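Local coordinates for protein orotidine 5'-phosphate decarboxylase (Pyrococcus horikoshii, PDB 2CZD) that probably catalyses the decarboxylation of orotidine 5'-monophosphate to UMP, the final step of de novo UMP biosynthesis, and works as a homodimer, at residues B[15-20]-B[192-197]; B[69-74]-B[94-99]; B[105-110]-B[147-152]. All coordinates share one frame; numbering follows the deposited sequence.

Contact 1: residues B[15-20]-B[192-197]; sequences IKIAKS and PNPREA
The backbones of 15-20 and 192-197 come close at two points: the CA atoms of Ser-20 and Arg-195 are 5.8 Å apart, and those of Ile-17 and Pro-194 are 6.9 Å apart. This is where the outer layer of a TIM barrel closes on itself, since helix 11-21 follows the first strand and helix 194-205 is the last helix of the chain. Asn-193 is the N-cap of that last helix. Its OD1 accepts from Glu-196 N at 3.1 Å, with the donor standing well above the plane of the side-chain carbonyl. Pro-194 follows directly, and proline suits the first turn of a helix because it has no N-H to leave without a partner. On the inner side of the contact its CB meets Ile-17 CG2 at 4.2 Å, a modest apolar touch by a buried branched side chain that also packs on Val-8. Nearer the surface the contact turns polar. Arg-195 runs its aliphatic stem past the carbonyl of Ser-20, whose O atom lies 3.4 Å from Arg-195 CG. The chain is extended from CG to NE, and this carries the guanidinium beyond Ser-20 to a salt bridge with Asp-23. Arginine fits here because its methylenes can pack locally while its charge acts farther away. No direct hydrogen bond joins the two segments, but one water links them. Serine is short and offers a hydroxyl to this water. With OG anti to the backbone N (chi1 -177°), Ser-20 reaches the water at 2.6 Å from OG, and the same water accepts from Arg-195 N at 3.0 Å.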
loop_
_atom_site.group_PDB
_atom_site.type_symbol
_atom_site.label_atom_id
_atom_site.label_comp_id
_atom_site.label_asym_id
_atom_site.label_seq_id
_atom_site.Cartn_x
_atom_site.Cartn_y
_atom_site.Cartn_z
ATOM N N ILE B 15 18.628 -6.247 12.884
ATOM C CA ILE B 15 18.541 -7.502 13.616
ATOM C C ILE B 15 19.267 -7.398 14.955
ATOM O O ILE B 15 18.767 -7.877 15.973
ATOM C CB ILE B 15 19.122 -8.662 12.770
ATOM C CG1 ILE B 15 18.220 -8.898 11.556
ATOM C CG2 ILE B 15 19.245 -9.922 13.599
ATOM C CD1 ILE B 15 18.764 -9.932 10.587
ATOM N N LYS B 16 20.433 -6.756 14.953
ATOM C CA LYS B 16 21.211 -6.581 16.176
ATOM C C LYS B 16 20.445 -5.748 17.190
ATOM O O LYS B 16 20.408 -6.080 18.370
ATOM C CB LYS B 16 22.549 -5.906 15.870
ATOM C CG LYS B 16 23.536 -6.814 15.157
ATOM C CD LYS B 16 24.907 -6.167 15.032
ATOM C CE LYS B 16 25.928 -7.145 14.432
ATOM N NZ LYS B 16 25.519 -7.594 13.071
ATOM N N ILE B 17 19.826 -4.672 16.722
ATOM C CA ILE B 17 19.052 -3.813 17.613
ATOM C C ILE B 17 17.839 -4.558 18.168
ATOM O O ILE B 17 17.558 -4.497 19.365
ATOM C CB ILE B 17 18.604 -2.521 16.879
ATOM C CG1 ILE B 17 19.830 -1.656 16.573
ATOM C CG2 ILE B 17 17.610 -1.742 17.721
ATOM C CD1 ILE B 17 19.531 -0.437 15.727
ATOM N N ALA B 18 17.122 -5.282 17.313
ATOM C CA ALA B 18 15.953 -6.014 17.784
ATOM C C ALA B 18 16.326 -7.046 18.850
ATOM O O ALA B 18 15.623 -7.206 19.844
ATOM C CB ALA B 18 15.237 -6.694 16.601
ATOM N N LYS B 19 17.438 -7.745 18.643
ATOM C CA LYS B 19 17.866 -8.748 19.605
ATOM C C LYS B 19 18.227 -8.108 20.940
ATOM O O LYS B 19 17.950 -8.663 22.005
ATOM C CB LYS B 19 19.079 -9.518 19.059
ATOM C CG LYS B 19 19.372 -10.798 19.825
ATOM C CD LYS B 19 19.985 -10.526 21.202
ATOM C CE LYS B 19 19.564 -11.591 22.210
ATOM N NZ LYS B 19 18.072 -11.537 22.443
ATOM N N SER B 20 18.833 -6.931 20.879
ATOM C CA SER B 20 19.249 -6.248 22.096
ATOM C C SER B 20 18.095 -5.727 22.942
ATOM O O SER B 20 18.185 -5.678 24.169
ATOM C CB SER B 20 20.185 -5.088 21.750
ATOM O OG SER B 20 20.656 -4.462 22.929
ATOM N N PRO B 192 21.587 5.985 22.165
ATOM C CA PRO B 192 22.983 5.577 22.380
ATOM C C PRO B 192 22.995 4.117 22.847
ATOM O O PRO B 192 23.885 3.321 22.488
ATOM C CB PRO B 192 23.451 6.530 23.470
ATOM C CG PRO B 192 22.695 7.794 23.171
ATOM C CD PRO B 192 21.286 7.260 22.838
ATOM N N ASN B 193 21.998 3.776 23.655
ATOM C CA ASN B 193 21.834 2.424 24.175
ATOM C C ASN B 193 20.368 2.043 23.986
ATOM O O ASN B 193 19.522 2.332 24.838
ATOM C CB ASN B 193 22.184 2.377 25.659
ATOM C CG ASN B 193 22.173 0.972 26.217
ATOM O OD1 ASN B 193 21.423 0.097 25.755
ATOM N ND2 ASN B 193 22.992 0.747 27.240
ATOM N N PRO B 194 20.047 1.398 22.854
ATOM C CA PRO B 194 18.653 0.999 22.602
ATOM C C PRO B 194 17.974 0.196 23.728
ATOM O O PRO B 194 16.814 0.428 24.057
ATOM C CB PRO B 194 18.757 0.206 21.306
ATOM C CG PRO B 194 19.892 0.875 20.580
ATOM C CD PRO B 194 20.909 1.102 21.696
ATOM N N ARG B 195 18.680 -0.764 24.318
ATOM C CA ARG B 195 18.081 -1.572 25.373
ATOM C C ARG B 195 17.688 -0.723 26.570
ATOM O O ARG B 195 16.603 -0.893 27.129
ATOM C CB ARG B 195 19.049 -2.680 25.828
ATOM C CG ARG B 195 18.460 -3.606 26.875
ATOM C CD ARG B 195 19.427 -4.757 27.223
ATOM N NE ARG B 195 18.772 -5.832 27.978
ATOM C CZ ARG B 195 18.338 -5.728 29.232
ATOM N NH1 ARG B 195 17.752 -6.769 29.822
ATOM N NH2 ARG B 195 18.494 -4.595 29.909
ATOM N N GLU B 196 18.573 0.187 26.978
ATOM C CA GLU B 196 18.253 1.041 28.111
ATOM C C GLU B 196 17.125 2.019 27.785
ATOM O O GLU B 196 16.327 2.364 28.658
ATOM C CB GLU B 196 19.502 1.788 28.592
ATOM C CG GLU B 196 20.421 0.925 29.429
ATOM C CD GLU B 196 19.774 0.499 30.735
ATOM O OE1 GLU B 196 19.257 1.379 31.459
ATOM O OE2 GLU B 196 19.779 -0.706 31.042
ATOM N N ALA B 197 17.038 2.450 26.527
ATOM C CA ALA B 197 15.975 3.360 26.120
ATOM C C ALA B 197 14.634 2.632 26.174
ATOM O O ALA B 197 13.632 3.167 26.644
ATOM C CB ALA B 197 16.244 3.884 24.720
HETATM O O HOH W 1 21.221 -1.948 23.177
#

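Contact 2: residues B[69-74]-B[94-99]; sequences LIARKV and MAVKEL
Val-96 and Leu-99, the two residues of 94-99 that meet 69-74, are joined by a backbone bond from Leu-99 N to Val-96 O of 2.9 Å. It spans three residues rather than the four of the bond from Glu-98 N to Met-94 O, which makes a tighter turn there. Both side chains meet 69-74. Helices 64-76 and 90-97 are consecutive outer helices of the TIM barrel, following its third and fourth strands. Ala-71 lies at the centre. Its lone methyl points toward 94-99, and its small size allows the CA atoms of Ala-71 and Val-96 to approach to 5.7 Å. Two methyls converge on that carbon: Val-96 CG1 at 3.9 Å from Ala-71 CB, and Leu-99 CD1 at 4.0 Å from the same atom. The leucine CD1 also rests on the helix backbone, 3.6 Å from Arg-72 N, and touches Arg-72 CB at 3.8 Å. Leucine serves well here because CG, anti to the carbonyl carbon (chi1 -56°), holds one branch over the helix. Of the Arg-72 side chain the base takes part, and its charged end leads away. Deeper in, Val-96 also packs on Asn-67, Phe-75 and Ile-102, and its side chain is about 4 Å from that of Leu-60, a residue of the substrate-binding set. On other sides of helix 64-76, Leu-69 and Ile-70 pack against Tyr-9 and Trp-32 of the second subunit. A weak, long ion pair links Glu-98 to Arg-68 nearby. With no hydrogen bond between the segments, their association rests on shape and on excluding water, so methyl size and branching largely govern how these two segments fit.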
loop_
_atom_site.group_PDB
_atom_site.type_symbol
_atom_site.label_atom_id
_atom_site.label_comp_id
_atom_site.label_asym_id
_atom_site.label_seq_id
_atom_site.Cartn_x
_atom_site.Cartn_y
_atom_site.Cartn_z
ATOM N N LEU B 69 -2.689 -12.014 -2.250
ATOM C CA LEU B 69 -1.365 -12.444 -2.688
ATOM C C LEU B 69 -0.253 -11.827 -1.838
ATOM O O LEU B 69 0.720 -12.499 -1.476
ATOM C CB LEU B 69 -1.158 -12.072 -4.153
ATOM C CG LEU B 69 -2.005 -12.821 -5.166
ATOM C CD1 LEU B 69 -1.834 -12.177 -6.509
ATOM C CD2 LEU B 69 -1.574 -14.294 -5.217
ATOM N N ILE B 70 -0.387 -10.541 -1.529
ATOM C CA ILE B 70 0.624 -9.890 -0.715
ATOM C C ILE B 70 0.637 -10.508 0.693
ATOM O O ILE B 70 1.704 -10.795 1.249
ATOM C CB ILE B 70 0.353 -8.380 -0.610
ATOM C CG1 ILE B 70 0.500 -7.733 -1.996
ATOM C CG2 ILE B 70 1.297 -7.748 0.404
ATOM C CD1 ILE B 70 0.006 -6.285 -2.013
ATOM N N ALA B 71 -0.548 -10.704 1.266
ATOM C CA ALA B 71 -0.674 -11.280 2.611
ATOM C C ALA B 71 -0.082 -12.695 2.669
ATOM O O ALA B 71 0.621 -13.054 3.618
ATOM C CB ALA B 71 -2.149 -11.319 3.016
ATOM N N ARG B 72 -0.378 -13.490 1.650
ATOM C CA ARG B 72 0.133 -14.850 1.596
ATOM C C ARG B 72 1.653 -14.851 1.671
ATOM O O ARG B 72 2.226 -15.627 2.430
ATOM C CB ARG B 72 -0.337 -15.529 0.305
ATOM C CG ARG B 72 0.063 -16.986 0.158
ATOM C CD ARG B 72 -0.810 -17.635 -0.915
ATOM N NE ARG B 72 -0.084 -18.622 -1.704
ATOM C CZ ARG B 72 0.290 -19.817 -1.262
ATOM N NH1 ARG B 72 0.001 -20.192 -0.017
ATOM N NH2 ARG B 72 0.956 -20.641 -2.066
ATOM N N LYS B 73 2.305 -13.987 0.891
ATOM C CA LYS B 73 3.768 -13.902 0.893
ATOM C C LYS B 73 4.340 -13.382 2.224
ATOM O O LYS B 73 5.318 -13.921 2.752
ATOM C CB LYS B 73 4.217 -12.967 -0.234
ATOM C CG LYS B 73 5.709 -12.877 -0.447
ATOM C CD LYS B 73 6.218 -14.139 -1.148
ATOM C CE LYS B 73 7.691 -13.996 -1.537
ATOM N NZ LYS B 73 8.156 -15.270 -2.178
ATOM N N VAL B 74 3.729 -12.330 2.763
ATOM C CA VAL B 74 4.208 -11.712 3.995
ATOM C C VAL B 74 3.929 -12.552 5.250
ATOM O O VAL B 74 4.820 -12.703 6.090
ATOM C CB VAL B 74 3.615 -10.280 4.094
ATOM C CG1 VAL B 74 3.999 -9.615 5.389
ATOM C CG2 VAL B 74 4.151 -9.451 2.933
ATOM N N MET B 94 -11.075 -8.496 4.419
ATOM C CA MET B 94 -11.231 -9.918 4.692
ATOM C C MET B 94 -10.300 -10.811 3.883
ATOM O O MET B 94 -9.949 -11.914 4.328
ATOM C CB MET B 94 -12.697 -10.341 4.508
ATOM C CG MET B 94 -13.634 -9.803 5.585
ATOM S SD MET B 94 -13.136 -10.223 7.277
ATOM C CE MET B 94 -13.313 -11.951 7.267
ATOM N N ALA B 95 -9.847 -10.330 2.726
ATOM C CA ALA B 95 -8.908 -11.136 1.934
ATOM C C ALA B 95 -7.587 -11.331 2.681
ATOM O O ALA B 95 -6.888 -12.339 2.480
ATOM C CB ALA B 95 -8.660 -10.505 0.577
ATOM N N VAL B 96 -7.246 -10.368 3.537
ATOM C CA VAL B 96 -6.037 -10.461 4.338
ATOM C C VAL B 96 -6.328 -11.249 5.617
ATOM O O VAL B 96 -5.547 -12.120 5.984
ATOM C CB VAL B 96 -5.515 -9.052 4.732
ATOM C CG1 VAL B 96 -4.213 -9.166 5.512
ATOM C CG2 VAL B 96 -5.298 -8.211 3.465
ATOM N N LYS B 97 -7.435 -10.948 6.295
ATOM C CA LYS B 97 -7.779 -11.633 7.554
ATOM C C LYS B 97 -7.911 -13.160 7.363
ATOM O O LYS B 97 -7.661 -13.944 8.271
ATOM C CB LYS B 97 -9.088 -11.070 8.114
ATOM C CG LYS B 97 -9.355 -11.478 9.550
ATOM C CD LYS B 97 -10.608 -10.811 10.035
ATOM C CE LYS B 97 -10.768 -10.922 11.553
ATOM N NZ LYS B 97 -10.759 -12.331 12.030
ATOM N N GLU B 98 -8.301 -13.567 6.172
ATOM C CA GLU B 98 -8.420 -14.983 5.872
ATOM C C GLU B 98 -7.095 -15.703 6.095
ATOM O O GLU B 98 -7.090 -16.867 6.498
ATOM C CB GLU B 98 -8.846 -15.149 4.417
ATOM C CG GLU B 98 -8.913 -16.564 3.891
ATOM C CD GLU B 98 -9.348 -16.577 2.429
ATOM O OE1 GLU B 98 -10.512 -16.220 2.163
ATOM O OE2 GLU B 98 -8.532 -16.924 1.542
ATOM N N LEU B 99 -5.978 -15.008 5.856
ATOM C CA LEU B 99 -4.646 -15.605 5.988
ATOM C C LEU B 99 -3.872 -15.354 7.280
ATOM O O LEU B 99 -2.875 -16.041 7.547
ATOM C CB LEU B 99 -3.778 -15.170 4.803
ATOM C CG LEU B 99 -4.412 -15.512 3.458
ATOM C CD1 LEU B 99 -3.507 -15.027 2.338
ATOM C CD2 LEU B 99 -4.633 -17.022 3.370
#

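Contact 3: residues B[105-110]-B[147-152]; sequences VVEMSH and GYIRDR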
loop_
_atom_site.group_PDB
_atom_site.type_symbol
_atom_site.label_atom_id
_atom_site.label_comp_id
_atom_site.label_asym_id
_atom_site.label_seq_id
_atom_site.Cartn_x
_atom_site.Cartn_y
_atom_site.Cartn_z
ATOM N N VAL B 105 -6.634 0.370 9.835
ATOM C CA VAL B 105 -6.413 1.806 9.898
ATOM C C VAL B 105 -7.771 2.489 9.903
ATOM O O VAL B 105 -8.559 2.351 8.946
ATOM C CB VAL B 105 -5.651 2.339 8.652
ATOM C CG1 VAL B 105 -5.582 3.880 8.699
ATOM C CG2 VAL B 105 -4.260 1.721 8.570
ATOM N N VAL B 106 -8.039 3.229 10.975
ATOM C CA VAL B 106 -9.294 3.955 11.084
ATOM C C VAL B 106 -9.100 5.463 11.181
ATOM O O VAL B 106 -10.051 6.227 11.042
ATOM C CB VAL B 106 -10.122 3.467 12.304
ATOM C CG1 VAL B 106 -10.336 1.969 12.207
ATOM C CG2 VAL B 106 -9.435 3.851 13.625
ATOM N N GLU B 107 -7.867 5.886 11.412
ATOM C CA GLU B 107 -7.552 7.305 11.544
ATOM C C GLU B 107 -6.051 7.453 11.296
ATOM O O GLU B 107 -5.274 6.572 11.676
ATOM C CB GLU B 107 -7.895 7.768 12.965
ATOM C CG GLU B 107 -7.712 9.264 13.182
ATOM C CD GLU B 107 -8.192 9.715 14.554
ATOM O OE1 GLU B 107 -9.352 9.423 14.908
ATOM O OE2 GLU B 107 -7.417 10.373 15.266
ATOM N N MET B 108 -5.643 8.548 10.653
ATOM C CA MET B 108 -4.220 8.755 10.401
ATOM C C MET B 108 -3.677 10.032 11.026
ATOM O O MET B 108 -4.440 10.925 11.409
ATOM C CB MET B 108 -3.928 8.665 8.905
ATOM C CG MET B 108 -3.937 7.215 8.473
ATOM S SD MET B 108 -3.607 6.985 6.717
ATOM C CE MET B 108 -1.801 6.976 6.714
ATOM N N SER B 109 -2.348 10.095 11.120
ATOM C CA SER B 109 -1.629 11.174 11.801
ATOM C C SER B 109 -1.186 12.412 11.035
ATOM O O SER B 109 -0.974 13.472 11.630
ATOM C CB SER B 109 -0.386 10.578 12.491
ATOM O OG SER B 109 -0.645 9.273 12.999
ATOM N N HIS B 110 -1.042 12.292 9.722
ATOM C CA HIS B 110 -0.552 13.400 8.907
ATOM C C HIS B 110 -1.606 14.432 8.516
ATOM O O HIS B 110 -2.813 14.165 8.583
ATOM C CB HIS B 110 0.071 12.830 7.637
ATOM C CG HIS B 110 -0.914 12.105 6.771
ATOM N ND1 HIS B 110 -1.608 10.989 7.200
ATOM C CD2 HIS B 110 -1.328 12.348 5.506
ATOM C CE1 HIS B 110 -2.405 10.574 6.231
ATOM N NE2 HIS B 110 -2.256 11.379 5.190
ATOM N N GLY B 147 -8.611 7.860 23.616
ATOM C CA GLY B 147 -9.875 7.685 24.307
ATOM C C GLY B 147 -11.073 7.761 23.374
ATOM O O GLY B 147 -12.027 6.993 23.514
ATOM N N TYR B 148 -11.014 8.676 22.407
ATOM C CA TYR B 148 -12.109 8.858 21.461
ATOM C C TYR B 148 -12.373 7.543 20.745
ATOM O O TYR B 148 -13.517 7.114 20.591
ATOM C CB TYR B 148 -11.752 9.919 20.423
ATOM C CG TYR B 148 -12.849 10.163 19.416
ATOM C CD1 TYR B 148 -13.783 11.171 19.613
ATOM C CD2 TYR B 148 -12.963 9.379 18.278
ATOM C CE1 TYR B 148 -14.810 11.394 18.692
ATOM C CE2 TYR B 148 -13.993 9.589 17.348
ATOM C CZ TYR B 148 -14.909 10.605 17.569
ATOM O OH TYR B 148 -15.910 10.844 16.649
ATOM N N ILE B 149 -11.299 6.914 20.296
ATOM C CA ILE B 149 -11.437 5.651 19.588
ATOM C C ILE B 149 -11.878 4.538 20.538
ATOM O O ILE B 149 -12.771 3.747 20.211
ATOM C CB ILE B 149 -10.105 5.293 18.857
ATOM C CG1 ILE B 149 -9.910 6.305 17.710
ATOM C CG2 ILE B 149 -10.104 3.829 18.400
ATOM C CD1 ILE B 149 -8.559 6.223 17.001
ATOM N N ARG B 150 -11.260 4.479 21.704
ATOM C CA ARG B 150 -11.600 3.457 22.680
ATOM C C ARG B 150 -13.090 3.492 23.049
ATOM O O ARG B 150 -13.710 2.433 23.225
ATOM C CB ARG B 150 -10.728 3.653 23.940
ATOM C CG ARG B 150 -10.937 2.616 25.036
ATOM C CD ARG B 150 -10.438 1.217 24.620
ATOM N NE ARG B 150 -11.406 0.457 23.827
ATOM C CZ ARG B 150 -11.097 -0.626 23.108
ATOM N NH1 ARG B 150 -9.841 -1.072 23.062
ATOM N NH2 ARG B 150 -12.056 -1.277 22.460
ATOM N N ASP B 151 -13.660 4.693 23.156
ATOM C CA ASP B 151 -15.065 4.821 23.537
ATOM C C ASP B 151 -16.025 4.322 22.456
ATOM O O ASP B 151 -17.202 4.090 22.741
ATOM C CB ASP B 151 -15.419 6.281 23.842
ATOM C CG ASP B 151 -14.725 6.818 25.084
ATOM O OD1 ASP B 151 -14.266 6.010 25.916
ATOM O OD2 ASP B 151 -14.657 8.061 25.226
ATOM N N ARG B 152 -15.537 4.171 21.223
ATOM C CA ARG B 152 -16.388 3.735 20.120
ATOM C C ARG B 152 -16.074 2.331 19.632
ATOM O O ARG B 152 -16.875 1.721 18.918
ATOM C CB ARG B 152 -16.244 4.724 18.957
ATOM C CG ARG B 152 -16.825 6.076 19.295
ATOM C CD ARG B 152 -16.349 7.182 18.384
ATOM N NE ARG B 152 -17.067 8.405 18.732
ATOM C CZ ARG B 152 -16.883 9.104 19.852
ATOM N NH1 ARG B 152 -17.614 10.193 20.077
ATOM N NH2 ARG B 152 -15.951 8.750 20.737
#
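Ile-149 CD1 is the point on which this buried contact turns: it lies 3.9 Å from Glu-107 OE1 and 4.2 Å from Val-106 CG2. The loop after strand 101-105, the fifth of the TIM barrel, thereby packs against helix 144-150 of the outer layer. Isoleucine suits the place because CG1, set anti to the carbonyl carbon (chi1 -69°), brings its terminal methyl against both loop residues, while the side chain also rests on Ala-138 and on Ile-159 of strand 158-161. The glutamate chain is extended beyond CG and crosses the isoleucine at a slant, so that OE1 lies beside the methyl. The same oxygen makes a salt bridge with Arg-145, one turn earlier on the same helix. Val-106 offers compact, branched bulk and also touches Phe-124 of helix 121-131. A further shell holds the loop in place: Thr-121 OG1 is hydrogen-bonded to Val-106 O, and Asn-118 OD1 takes the N-H of Met-108. The next residue, Ser-109, belongs to the substrate-binding site, so these bonds probably help to place it, and His-110 bonds through NE2 to Val-88 O of the second subunit. Within 147-152, Arg-152 folds back. Its NH2 donates to Tyr-148 O at 2.9 Å (N-H...O angle 148°) and stands 3.4 Å above the centre of the Tyr-148 ring, which also makes a cation-pi contact with Arg-145. An acidic group buried beside a hydrocarbon methyl would be costly on its own. Pairing with Arg-145 probably favours the charged carboxylate, so the loop that carries a substrate-binding serine is joined to the helix by both an ion pair and apolar contact.

From the N terminus, helix 11-21 opens contact 1, which stays unclosed until 192-197 returns at the start of the last helix. Almost the whole barrel therefore lies between its segments, and contacts 2 and 3 are both enclosed by it. Contact 2 closes first, joining the helices before and after strand 81-85. Contact 3 follows in series, from the loop after strand 101-105 to helix 144-150, spanning helix 121-131 and strand 135-137. No two of the three touch. Contacts 1 and 3 sit on opposite sides of the chain's centre, their centres about 30 Å apart, whereas contacts 2 and 3 both reach the second subunit.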